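Zinc uptake regulation protein (Escherichia coli, PDB 4MTE) represses transcription of zinc uptake genes such as znuACB by binding their operator DNA with zinc as cofactor. Local coordinates at residues R33-Q38 with Y45-L50; D39-A44 with G107-E112; E80-Y85 with E138-C143. All coordinates share one frame; numbering follows the deposited sequence.

Contact 1 (R33-Q38 with Y45-L50). With nucleotides of chain F.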
loop_
_atom_site.group_PDB
_atom_site.type_symbol
_atom_site.label_atom_id
_atom_site.label_comp_id
_atom_site.label_asym_id
_atom_site.label_seq_id
_atom_site.Cartn_x
_atom_site.Cartn_y
_atom_site.Cartn_z
ATOM N N ARG D 33 -14.159 15.714 -23.945
ATOM C CA ARG D 33 -15.271 16.479 -23.393
ATOM C C ARG D 33 -15.410 16.238 -21.893
ATOM O O ARG D 33 -15.593 17.184 -21.131
ATOM C CB ARG D 33 -16.586 16.177 -24.119
ATOM C CG ARG D 33 -17.030 14.731 -24.074
ATOM C CD ARG D 33 -18.443 14.571 -24.608
ATOM N NE ARG D 33 -19.393 15.366 -23.835
ATOM C CZ ARG D 33 -19.965 14.968 -22.703
ATOM N NH1 ARG D 33 -19.702 13.771 -22.194
ATOM N NH2 ARG D 33 -20.810 15.772 -22.074
ATOM N N LEU D 34 -15.302 14.979 -21.472
ATOM C CA LEU D 34 -15.390 14.645 -20.050
ATOM C C LEU D 34 -14.345 15.413 -19.255
ATOM O O LEU D 34 -14.612 15.882 -18.151
ATOM C CB LEU D 34 -15.207 13.143 -19.824
ATOM C CG LEU D 34 -16.376 12.236 -20.209
ATOM C CD1 LEU D 34 -15.971 10.775 -20.060
ATOM C CD2 LEU D 34 -17.622 12.542 -19.384
ATOM N N MET D 35 -13.155 15.546 -19.828
ATOM C CA MET D 35 -12.105 16.337 -19.202
ATOM C C MET D 35 -12.459 17.816 -19.240
ATOM O O MET D 35 -12.194 18.550 -18.290
ATOM C CB MET D 35 -10.771 16.107 -19.906
ATOM C CG MET D 35 -10.156 14.748 -19.627
ATOM S SD MET D 35 -8.463 14.627 -20.228
ATOM C CE MET D 35 -7.625 15.713 -19.078
ATOM N N SER D 36 -13.061 18.250 -20.343
ATOM C CA SER D 36 -13.427 19.653 -20.509
ATOM C C SER D 36 -14.474 20.117 -19.492
ATOM O O SER D 36 -14.552 21.304 -19.171
ATOM C CB SER D 36 -13.929 19.903 -21.932
ATOM O OG SER D 36 -15.296 19.563 -22.067
ATOM N N LEU D 37 -15.268 19.182 -18.978
ATOM C CA LEU D 37 -16.309 19.507 -18.005
ATOM C C LEU D 37 -15.731 19.750 -16.615
ATOM O O LEU D 37 -16.403 20.303 -15.744
ATOM C CB LEU D 37 -17.339 18.378 -17.926
ATOM C CG LEU D 37 -18.125 18.051 -19.196
ATOM C CD1 LEU D 37 -19.147 16.963 -18.904
ATOM C CD2 LEU D 37 -18.796 19.290 -19.780
ATOM N N GLN D 38 -14.487 19.336 -16.407
ATOM C CA GLN D 38 -13.868 19.429 -15.092
ATOM C C GLN D 38 -13.480 20.865 -14.765
ATOM O O GLN D 38 -13.008 21.607 -15.627
ATOM C CB GLN D 38 -12.640 18.519 -15.014
ATOM C CG GLN D 38 -12.958 17.051 -15.240
ATOM C CD GLN D 38 -13.907 16.498 -14.195
ATOM O OE1 GLN D 38 -13.681 16.653 -12.996
ATOM N NE2 GLN D 38 -14.977 15.853 -14.643
ATOM N N TYR D 45 -8.039 7.355 -13.361
ATOM C CA TYR D 45 -9.057 6.411 -12.899
ATOM C C TYR D 45 -10.388 7.086 -12.560
ATOM O O TYR D 45 -11.447 6.473 -12.694
ATOM C CB TYR D 45 -8.537 5.594 -11.715
ATOM C CG TYR D 45 -7.679 4.429 -12.155
ATOM C CD1 TYR D 45 -8.186 3.137 -12.191
ATOM C CD2 TYR D 45 -6.369 4.628 -12.569
ATOM C CE1 TYR D 45 -7.405 2.072 -12.608
ATOM C CE2 TYR D 45 -5.583 3.569 -12.989
ATOM C CZ TYR D 45 -6.106 2.294 -13.008
ATOM O OH TYR D 45 -5.324 1.238 -13.425
ATOM N N ASP D 46 -10.341 8.343 -12.132
ATOM C CA ASP D 46 -11.565 9.120 -11.964
ATOM C C ASP D 46 -12.206 9.305 -13.335
ATOM O O ASP D 46 -13.412 9.108 -13.517
ATOM C CB ASP D 46 -11.262 10.486 -11.341
ATOM C CG ASP D 46 -10.874 10.393 -9.876
ATOM O OD1 ASP D 46 -11.225 9.389 -9.221
ATOM O OD2 ASP D 46 -10.223 11.337 -9.378
ATOM N N LEU D 47 -11.372 9.670 -14.302
ATOM C CA LEU D 47 -11.803 9.854 -15.681
ATOM C C LEU D 47 -12.348 8.539 -16.222
ATOM O O LEU D 47 -13.353 8.509 -16.936
ATOM C CB LEU D 47 -10.617 10.319 -16.524
ATOM C CG LEU D 47 -10.883 10.822 -17.939
ATOM C CD1 LEU D 47 -11.820 12.029 -17.938
ATOM C CD2 LEU D 47 -9.548 11.164 -18.580
ATOM N N LEU D 48 -11.677 7.448 -15.865
ATOM C CA LEU D 48 -12.131 6.112 -16.219
ATOM C C LEU D 48 -13.520 5.872 -15.640
ATOM O O LEU D 48 -14.418 5.409 -16.340
ATOM C CB LEU D 48 -11.159 5.057 -15.691
ATOM C CG LEU D 48 -11.530 3.591 -15.925
ATOM C CD1 LEU D 48 -11.761 3.295 -17.403
ATOM C CD2 LEU D 48 -10.440 2.691 -15.358
ATOM N N ASP D 49 -13.689 6.197 -14.360
ATOM C CA ASP D 49 -14.979 6.043 -13.691
ATOM C C ASP D 49 -16.070 6.863 -14.382
ATOM O O ASP D 49 -17.187 6.383 -14.563
ATOM C CB ASP D 49 -14.883 6.440 -12.212
ATOM C CG ASP D 49 -14.166 5.399 -11.365
ATOM O OD1 ASP D 49 -14.226 4.198 -11.704
ATOM O OD2 ASP D 49 -13.550 5.785 -10.348
ATOM N N LEU D 50 -15.750 8.095 -14.768
ATOM C CA LEU D 50 -16.696 8.914 -15.523
ATOM C C LEU D 50 -17.036 8.258 -16.857
ATOM O O LEU D 50 -18.201 8.182 -17.247
ATOM C CB LEU D 50 -16.123 10.307 -15.787
ATOM C CG LEU D 50 -15.914 11.220 -14.579
ATOM C CD1 LEU D 50 -15.341 12.554 -15.042
ATOM C CD2 LEU D 50 -17.213 11.423 -13.803
ATOM P P DT F 20 -4.108 7.903 -8.061
ATOM O OP1 DT F 20 -3.859 9.356 -7.929
ATOM O OP2 DT F 20 -5.461 7.411 -8.399
ATOM O "O5'" DT F 20 -3.086 7.317 -9.140
ATOM C "C5'" DT F 20 -1.712 7.660 -9.026
ATOM C "C4'" DT F 20 -0.868 6.894 -10.027
ATOM O "O4'" DT F 20 -0.985 5.465 -9.789
ATOM C "C3'" DT F 20 -1.249 7.115 -11.492
ATOM O "O3'" DT F 20 -0.135 7.655 -12.202
ATOM C "C2'" DT F 20 -1.632 5.723 -11.985
ATOM C "C1'" DT F 20 -0.833 4.837 -11.043
ATOM N N1 DT F 20 -1.310 3.425 -11.002
ATOM C C2 DT F 20 -0.466 2.414 -11.411
ATOM O O2 DT F 20 0.674 2.591 -11.805
ATOM N N3 DT F 20 -1.016 1.162 -11.337
ATOM C C4 DT F 20 -2.288 0.821 -10.911
ATOM O O4 DT F 20 -2.678 -0.345 -10.886
ATOM C C5 DT F 20 -3.118 1.927 -10.502
ATOM C C7 DT F 20 -4.522 1.694 -10.019
ATOM C C6 DT F 20 -2.595 3.158 -10.569
ATOM P P DA F 21 -0.279 8.079 -13.747
ATOM O OP1 DA F 21 0.777 9.074 -14.026
ATOM O OP2 DA F 21 -1.698 8.395 -14.017
ATOM O "O5'" DA F 21 0.084 6.754 -14.553
ATOM C "C5'" DA F 21 1.387 6.230 -14.394
ATOM C "C4'" DA F 21 1.554 4.934 -15.165
ATOM O "O4'" DA F 21 0.707 3.912 -14.590
ATOM C "C3'" DA F 21 1.178 4.986 -16.644
ATOM O "O3'" DA F 21 2.384 4.941 -17.389
ATOM C "C2'" DA F 21 0.274 3.768 -16.870
ATOM C "C1'" DA F 21 0.489 2.953 -15.601
ATOM N N9 DA F 21 -0.615 2.093 -15.192
ATOM C C8 DA F 21 -1.825 2.458 -14.668
ATOM N N7 DA F 21 -2.608 1.438 -14.386
ATOM C C5 DA F 21 -1.853 0.334 -14.745
ATOM C C6 DA F 21 -2.098 -1.052 -14.700
ATOM N N6 DA F 21 -3.228 -1.611 -14.250
ATOM N N1 DA F 21 -1.118 -1.860 -15.143
ATOM C C2 DA F 21 0.022 -1.333 -15.595
ATOM N N3 DA F 21 0.368 -0.055 -15.685
ATOM C C4 DA F 21 -0.623 0.725 -15.241
#
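Met-35 and Leu-47 meet crosswise where helix 26-36 packs on helix 44-52 within the winged-helix, DNA-binding part of this Fur-family repressor. The two side chains run at about a right angle, so that Met-35 CG lies against the fork of the leucine, 3.6 Å from Leu-47 CD1, while its sulphur approaches the other methyl, Leu-47 CD2. In Leu-47 a chi1 of -169° sets CG anti to the backbone N, and the methyls beyond it end nearer to helix 26-36 than the direction of CB would suggest. The flexible thioether suits this place: bent at its last torsion, it also reaches Leu-67 and Tyr-85. Next to it in the chain, Leu-34 presents CB to Leu-47 CD1 at 4.0 Å and its CD1 to Leu-50 CB. Leucine suits these positions, its branched end offering methyls and no polar atom to satisfy. At the margin the chemistry becomes mixed, for Gln-38 and Leu-50 reach each other tip to tip, with Gln-38 NE2 3.3 Å from Leu-50 CD1. Helix 44-52 thus turns Leu-47 and Leu-50 to helix 26-36, while Tyr-45 at its start reads the DNA. The thymine methyl, C7 of DT20 of chain F, lies over one face of the tyrosine ring, 3.4 Å from Tyr-45 CZ, and in the ring plane Tyr-45 OH donates a 2.9 Å hydrogen bond to N7 of DA21 of chain F.

Contact 2 (D39-A44 with G107-E112). With ZN (zinc ion), chain N.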
loop_
_atom_site.group_PDB
_atom_site.type_symbol
_atom_site.label_atom_id
_atom_site.label_comp_id
_atom_site.label_asym_id
_atom_site.label_seq_id
_atom_site.Cartn_x
_atom_site.Cartn_y
_atom_site.Cartn_z
ATOM N N ASP D 39 -13.679 21.242 -13.506
ATOM C CA ASP D 39 -13.333 22.574 -13.029
ATOM C C ASP D 39 -11.838 22.671 -12.733
ATOM O O ASP D 39 -11.370 23.657 -12.163
ATOM C CB ASP D 39 -14.132 22.899 -11.766
ATOM C CG ASP D 39 -15.610 22.586 -11.913
ATOM O OD1 ASP D 39 -16.079 22.435 -13.061
ATOM O OD2 ASP D 39 -16.305 22.493 -10.879
ATOM N N GLY D 40 -11.095 21.639 -13.121
ATOM C CA GLY D 40 -9.665 21.590 -12.898
ATOM C C GLY D 40 -9.093 20.284 -13.409
ATOM O O GLY D 40 -9.617 19.701 -14.359
ATOM N N ALA D 41 -8.026 19.812 -12.771
ATOM C CA ALA D 41 -7.369 18.582 -13.191
ATOM C C ALA D 41 -8.174 17.369 -12.740
ATOM O O ALA D 41 -9.055 17.479 -11.888
ATOM C CB ALA D 41 -5.957 18.518 -12.629
ATOM N N ILE D 42 -7.862 16.213 -13.318
ATOM C CA ILE D 42 -8.538 14.969 -12.973
ATOM C C ILE D 42 -7.594 13.783 -13.155
ATOM O O ILE D 42 -6.716 13.805 -14.019
ATOM C CB ILE D 42 -9.802 14.761 -13.832
ATOM C CG1 ILE D 42 -10.587 13.542 -13.339
ATOM C CG2 ILE D 42 -9.434 14.625 -15.313
ATOM C CD1 ILE D 42 -11.973 13.418 -13.936
ATOM N N SER D 43 -7.777 12.750 -12.338
ATOM C CA SER D 43 -6.935 11.563 -12.407
ATOM C C SER D 43 -7.448 10.616 -13.484
ATOM O O SER D 43 -8.607 10.690 -13.890
ATOM C CB SER D 43 -6.930 10.833 -11.066
ATOM O OG SER D 43 -8.106 10.059 -10.922
ATOM N N ALA D 44 -6.579 9.713 -13.926
ATOM C CA ALA D 44 -6.912 8.772 -14.988
ATOM C C ALA D 44 -8.065 7.852 -14.592
ATOM O O ALA D 44 -8.971 7.603 -15.388
ATOM C CB ALA D 44 -5.684 7.953 -15.362
ATOM N N GLY D 107 -8.699 22.000 -5.618
ATOM C CA GLY D 107 -8.157 21.177 -6.685
ATOM C C GLY D 107 -8.212 21.798 -8.069
ATOM O O GLY D 107 -7.702 21.218 -9.028
ATOM N N ALA D 108 -8.828 22.972 -8.180
ATOM C CA ALA D 108 -8.912 23.667 -9.460
ATOM C C ALA D 108 -7.517 24.077 -9.909
ATOM O O ALA D 108 -6.610 24.204 -9.085
ATOM C CB ALA D 108 -9.814 24.889 -9.349
ATOM N N VAL D 109 -7.344 24.280 -11.213
ATOM C CA VAL D 109 -6.051 24.695 -11.744
ATOM C C VAL D 109 -6.190 25.717 -12.864
ATOM O O VAL D 109 -7.129 25.656 -13.658
ATOM C CB VAL D 109 -5.220 23.492 -12.252
ATOM C CG1 VAL D 109 -4.991 22.487 -11.130
ATOM C CG2 VAL D 109 -5.896 22.828 -13.448
ATOM N N LYS D 110 -5.247 26.653 -12.921
ATOM C CA LYS D 110 -5.213 27.642 -13.997
ATOM C C LYS D 110 -3.933 27.515 -14.814
ATOM O O LYS D 110 -2.829 27.571 -14.262
ATOM C CB LYS D 110 -5.330 29.063 -13.435
ATOM C CG LYS D 110 -6.734 29.654 -13.520
ATOM C CD LYS D 110 -7.070 30.144 -14.927
ATOM C CE LYS D 110 -6.325 31.428 -15.269
ATOM N NZ LYS D 110 -6.801 32.043 -16.542
ATOM N N GLU D 111 -4.086 27.330 -16.125
ATOM C CA GLU D 111 -2.949 27.391 -17.035
ATOM C C GLU D 111 -2.730 28.843 -17.438
ATOM O O GLU D 111 -3.604 29.464 -18.043
ATOM C CB GLU D 111 -3.149 26.529 -18.292
ATOM C CG GLU D 111 -1.843 26.405 -19.070
ATOM C CD GLU D 111 -1.927 25.681 -20.408
ATOM O OE1 GLU D 111 -0.888 25.612 -21.074
ATOM O OE2 GLU D 111 -2.983 25.177 -20.829
ATOM N N GLU D 112 -1.562 29.378 -17.096
ATOM C CA GLU D 112 -1.223 30.759 -17.421
ATOM C C GLU D 112 0.123 30.820 -18.132
ATOM O O GLU D 112 1.114 30.263 -17.660
ATOM C CB GLU D 112 -1.196 31.614 -16.153
ATOM C CG GLU D 112 -2.405 31.399 -15.253
ATOM C CD GLU D 112 -2.763 32.624 -14.429
ATOM O OE1 GLU D 112 -2.828 33.735 -15.000
ATOM O OE2 GLU D 112 -2.986 32.475 -13.208
HETATM ZN ZN ZN N . -1.782 24.565 -22.478
#
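Gly-40 and Ala-108 bring two backbones close together, their CA atoms 4.1 Å apart. Glycine suits this point because a CB on Gly-40 would point at segment 107-112 and collide with Ala-108 CA and Gly-107 O. Beside it the carbonyl oxygen Asp-39 O rests 3.4 Å from Ala-108 CB, a methyl small enough for the narrow approach. Val-109 comes in from the other segment with its CG2 branch, which lies 3.8 Å from Ala-41 N and 4.0 Å from Gly-40 CA; its CG1 faces Ala-41 CB more distantly, at 4.4 Å. Short and branched apolar groups therefore do the touching, and the main chain supplies much of the surface.

Further out, each partner is held by its own surroundings. Ala-41 also leans on Ser-84 and Val-86 of strand 84-87, and Val-109 on Val-86 and Ile-102. Gly-107, in the loop leading to strand 109-112, has a positive phi (82°) that favours glycine, and Ala-108 touches the residues of the four-cysteine zinc site. At the far end of 39-44, Ser-43 is the N-cap of helix 44-52, its OG bonded to Asp-46 N.

Two residues beyond Val-109, Glu-111 has CG anti to its backbone N (chi1 -169°) and an extended chain that carries the carboxylate to the second zinc ion. Both oxygens bind, Glu-111 OE1 at 2.0 Å and Glu-111 OE2 at 2.1 Å, and this chelation fixes the rotation of the group. His-77, Cys-88 and His-96 complete the ligands, making the mixed, interdomain zinc site characteristic of Fur-family regulators, in which the winged-helix part and the dimerization sheet are tied to one metal.

Contact 3 (E80-Y85 with E138-C143). With ZN (zinc ion), chain M; nucleotides of chain F.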
loop_
_atom_site.group_PDB
_atom_site.type_symbol
_atom_site.label_atom_id
_atom_site.label_comp_id
_atom_site.label_asym_id
_atom_site.label_seq_id
_atom_site.Cartn_x
_atom_site.Cartn_y
_atom_site.Cartn_z
ATOM N N GLU D 80 2.369 17.045 -13.214
ATOM C CA GLU D 80 3.379 16.102 -12.730
ATOM C C GLU D 80 3.521 16.043 -11.208
ATOM O O GLU D 80 3.910 15.009 -10.665
ATOM C CB GLU D 80 4.741 16.455 -13.331
ATOM C CG GLU D 80 4.784 16.458 -14.853
ATOM C CD GLU D 80 4.808 15.063 -15.449
ATOM O OE1 GLU D 80 4.657 14.080 -14.694
ATOM O OE2 GLU D 80 4.984 14.954 -16.680
ATOM N N SER D 81 3.238 17.147 -10.524
ATOM C CA SER D 81 3.379 17.189 -9.070
ATOM C C SER D 81 2.295 16.329 -8.436
ATOM O O SER D 81 2.521 15.660 -7.427
ATOM C CB SER D 81 3.295 18.620 -8.551
ATOM O OG SER D 81 2.031 19.192 -8.830
ATOM N N THR D 82 1.113 16.363 -9.041
ATOM C CA THR D 82 0.076 15.383 -8.770
ATOM C C THR D 82 0.333 14.246 -9.749
ATOM O O THR D 82 1.460 14.057 -10.201
ATOM C CB THR D 82 -1.334 15.969 -8.999
ATOM O OG1 THR D 82 -1.496 16.313 -10.380
ATOM C CG2 THR D 82 -1.549 17.213 -8.145
ATOM N N ASN D 83 -0.699 13.487 -10.081
ATOM C CA ASN D 83 -0.613 12.542 -11.185
ATOM C C ASN D 83 -1.933 12.615 -11.926
ATOM O O ASN D 83 -2.635 11.618 -12.108
ATOM C CB ASN D 83 -0.289 11.135 -10.683
ATOM C CG ASN D 83 1.128 11.024 -10.142
ATOM O OD1 ASN D 83 2.097 11.013 -10.903
ATOM N ND2 ASN D 83 1.256 10.946 -8.822
ATOM N N SER D 84 -2.245 13.838 -12.347
ATOM C CA SER D 84 -3.545 14.192 -12.890
ATOM C C SER D 84 -3.379 14.783 -14.280
ATOM O O SER D 84 -2.259 15.008 -14.739
ATOM C CB SER D 84 -4.222 15.213 -11.974
ATOM O OG SER D 84 -4.219 14.769 -10.629
ATOM N N TYR D 85 -4.502 15.042 -14.940
ATOM C CA TYR D 85 -4.499 15.523 -16.314
ATOM C C TYR D 85 -5.527 16.629 -16.479
ATOM O O TYR D 85 -6.629 16.547 -15.941
ATOM C CB TYR D 85 -4.794 14.362 -17.263
ATOM C CG TYR D 85 -3.820 13.218 -17.092
ATOM C CD1 TYR D 85 -2.664 13.143 -17.854
ATOM C CD2 TYR D 85 -4.045 12.226 -16.144
ATOM C CE1 TYR D 85 -1.767 12.103 -17.687
ATOM C CE2 TYR D 85 -3.154 11.189 -15.971
ATOM C CZ TYR D 85 -2.019 11.130 -16.742
ATOM O OH TYR D 85 -1.137 10.091 -16.563
ATOM N N GLU D 138 4.811 24.230 -12.007
ATOM C CA GLU D 138 3.582 23.946 -11.285
ATOM C C GLU D 138 3.643 24.594 -9.911
ATOM O O GLU D 138 4.565 24.343 -9.134
ATOM C CB GLU D 138 3.376 22.435 -11.169
ATOM C CG GLU D 138 3.242 21.742 -12.518
ATOM C CD GLU D 138 3.106 20.237 -12.404
ATOM O OE1 GLU D 138 2.987 19.732 -11.269
ATOM O OE2 GLU D 138 3.119 19.558 -13.452
ATOM N N ALA D 139 2.657 25.439 -9.631
ATOM C CA ALA D 139 2.603 26.184 -8.382
ATOM C C ALA D 139 1.477 25.643 -7.513
ATOM O O ALA D 139 0.371 25.398 -7.996
ATOM C CB ALA D 139 2.401 27.667 -8.663
ATOM N N HIS D 140 1.774 25.449 -6.231
ATOM C CA HIS D 140 0.788 24.977 -5.268
ATOM C C HIS D 140 0.469 26.067 -4.258
ATOM O O HIS D 140 1.337 26.856 -3.886
ATOM C CB HIS D 140 1.301 23.730 -4.550
ATOM C CG HIS D 140 1.384 22.526 -5.432
ATOM N ND1 HIS D 140 0.381 21.584 -5.501
ATOM C CD2 HIS D 140 2.345 22.120 -6.294
ATOM C CE1 HIS D 140 0.725 20.644 -6.363
ATOM N NE2 HIS D 140 1.911 20.945 -6.857
ATOM N N GLY D 141 -0.784 26.103 -3.822
ATOM C CA GLY D 141 -1.224 27.080 -2.846
ATOM C C GLY D 141 -2.734 27.128 -2.758
ATOM O O GLY D 141 -3.392 26.087 -2.762
ATOM N N LEU D 142 -3.279 28.339 -2.684
ATOM C CA LEU D 142 -4.723 28.536 -2.600
ATOM C C LEU D 142 -5.201 29.584 -3.602
ATOM O O LEU D 142 -4.554 30.615 -3.795
ATOM C CB LEU D 142 -5.116 28.954 -1.181
ATOM C CG LEU D 142 -4.847 27.922 -0.083
ATOM C CD1 LEU D 142 -5.030 28.548 1.293
ATOM C CD2 LEU D 142 -5.748 26.703 -0.250
ATOM N N CYS D 143 -6.336 29.308 -4.238
ATOM C CA CYS D 143 -6.946 30.238 -5.183
ATOM C C CYS D 143 -7.946 31.125 -4.447
ATOM O O CYS D 143 -8.486 30.728 -3.414
ATOM C CB CYS D 143 -7.650 29.469 -6.302
ATOM S SG CYS D 143 -9.077 28.516 -5.751
HETATM ZN ZN ZN M . -9.171 26.798 -4.270
ATOM P P DA F 21 -0.279 8.079 -13.747
ATOM O OP1 DA F 21 0.777 9.074 -14.026
ATOM O OP2 DA F 21 -1.698 8.395 -14.017
ATOM O "O5'" DA F 21 0.084 6.754 -14.553
ATOM C "C5'" DA F 21 1.387 6.230 -14.394
ATOM C "C4'" DA F 21 1.554 4.934 -15.165
ATOM O "O4'" DA F 21 0.707 3.912 -14.590
ATOM C "C3'" DA F 21 1.178 4.986 -16.644
ATOM O "O3'" DA F 21 2.384 4.941 -17.389
ATOM C "C2'" DA F 21 0.274 3.768 -16.870
ATOM C "C1'" DA F 21 0.489 2.953 -15.601
ATOM N N9 DA F 21 -0.615 2.093 -15.192
ATOM C C8 DA F 21 -1.825 2.458 -14.668
ATOM N N7 DA F 21 -2.608 1.438 -14.386
ATOM C C5 DA F 21 -1.853 0.334 -14.745
ATOM C C6 DA F 21 -2.098 -1.052 -14.700
ATOM N N6 DA F 21 -3.228 -1.611 -14.250
ATOM N N1 DA F 21 -1.118 -1.860 -15.143
ATOM C C2 DA F 21 0.022 -1.333 -15.595
ATOM N N3 DA F 21 0.368 -0.055 -15.685
ATOM C C4 DA F 21 -0.623 0.725 -15.241
#
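Glu-138 grips the turn at Glu-80 and Ser-81 with both carboxylate oxygens. Glu-138 OE2 takes Glu-80 N at 2.6 Å and Glu-138 OE1 takes Ser-81 N at 2.7 Å, each through its syn lone pair. The N-H...O angles are 154° and 150°. The oxygen OE1 has a second donor, Ser-81 OG, which meets it nearly along the C-O axis at 2.7 Å. Ser-81 OG in turn accepts from His-140 NE2 at 2.6 Å, lying close to the imidazole plane, so that the small hydroxyl donates to the acid and accepts from the imidazole. The ring's other nitrogen, ND1, is bonded to Asp-104, which is consistent with a protonated histidine. Replacing Glu-138 with an alanine would probably leave the amides of Glu-80 and Ser-81 without this acceptor and the serine hydroxyl held across the contact by His-140 alone.

The turn 80-83 joins strands 76-79 and 84-87, the hairpin that is the wing of the winged helix, whereas strand 131-140 belongs to the dimerization sheet and pairs antiparallel with a strand of the second subunit. Away from the carboxylate the contact slackens. Thr-82 CG2 comes only to 4.5 Å from His-140 CE1, and the threonine hydroxyl turns instead to Val-79 O within the hairpin. The carboxylate of Glu-80 leads away from its like-charged neighbour. Farther along, Cys-143 gives SG to the four-cysteine zinc site with Cys-103, Cys-106 and Cys-146, and on the DNA side Tyr-85 OH donates to phosphate oxygen OP2 of DA21 of chain F at 3.1 Å.

Overall arrangement
Contact 1, partly buried, is the nearest of the three to a core contact and the most apolar, a helix-to-helix seam inside the winged-helix part, whereas contacts 2 and 3 are surface contacts that join that part to the dimerization sheet. Contact 2 does so through close backbones and small side chains, contact 3 through a buried carboxylate and its hydrogen bonds. Segment 39-44 links the two helices of contact 1, and Ile-42 CD1 packs on Leu-50 CD1 and the backbone of Leu-47. Strands 42-43 and 84-87 are neighbours in one sheet, where Ile-42 O and Tyr-85 N probably bond. Contacts 2 and 3 each carry a zinc ligand, and contacts 1 and 3 each place a tyrosine on the same nucleotide, at its base and phosphate respectively.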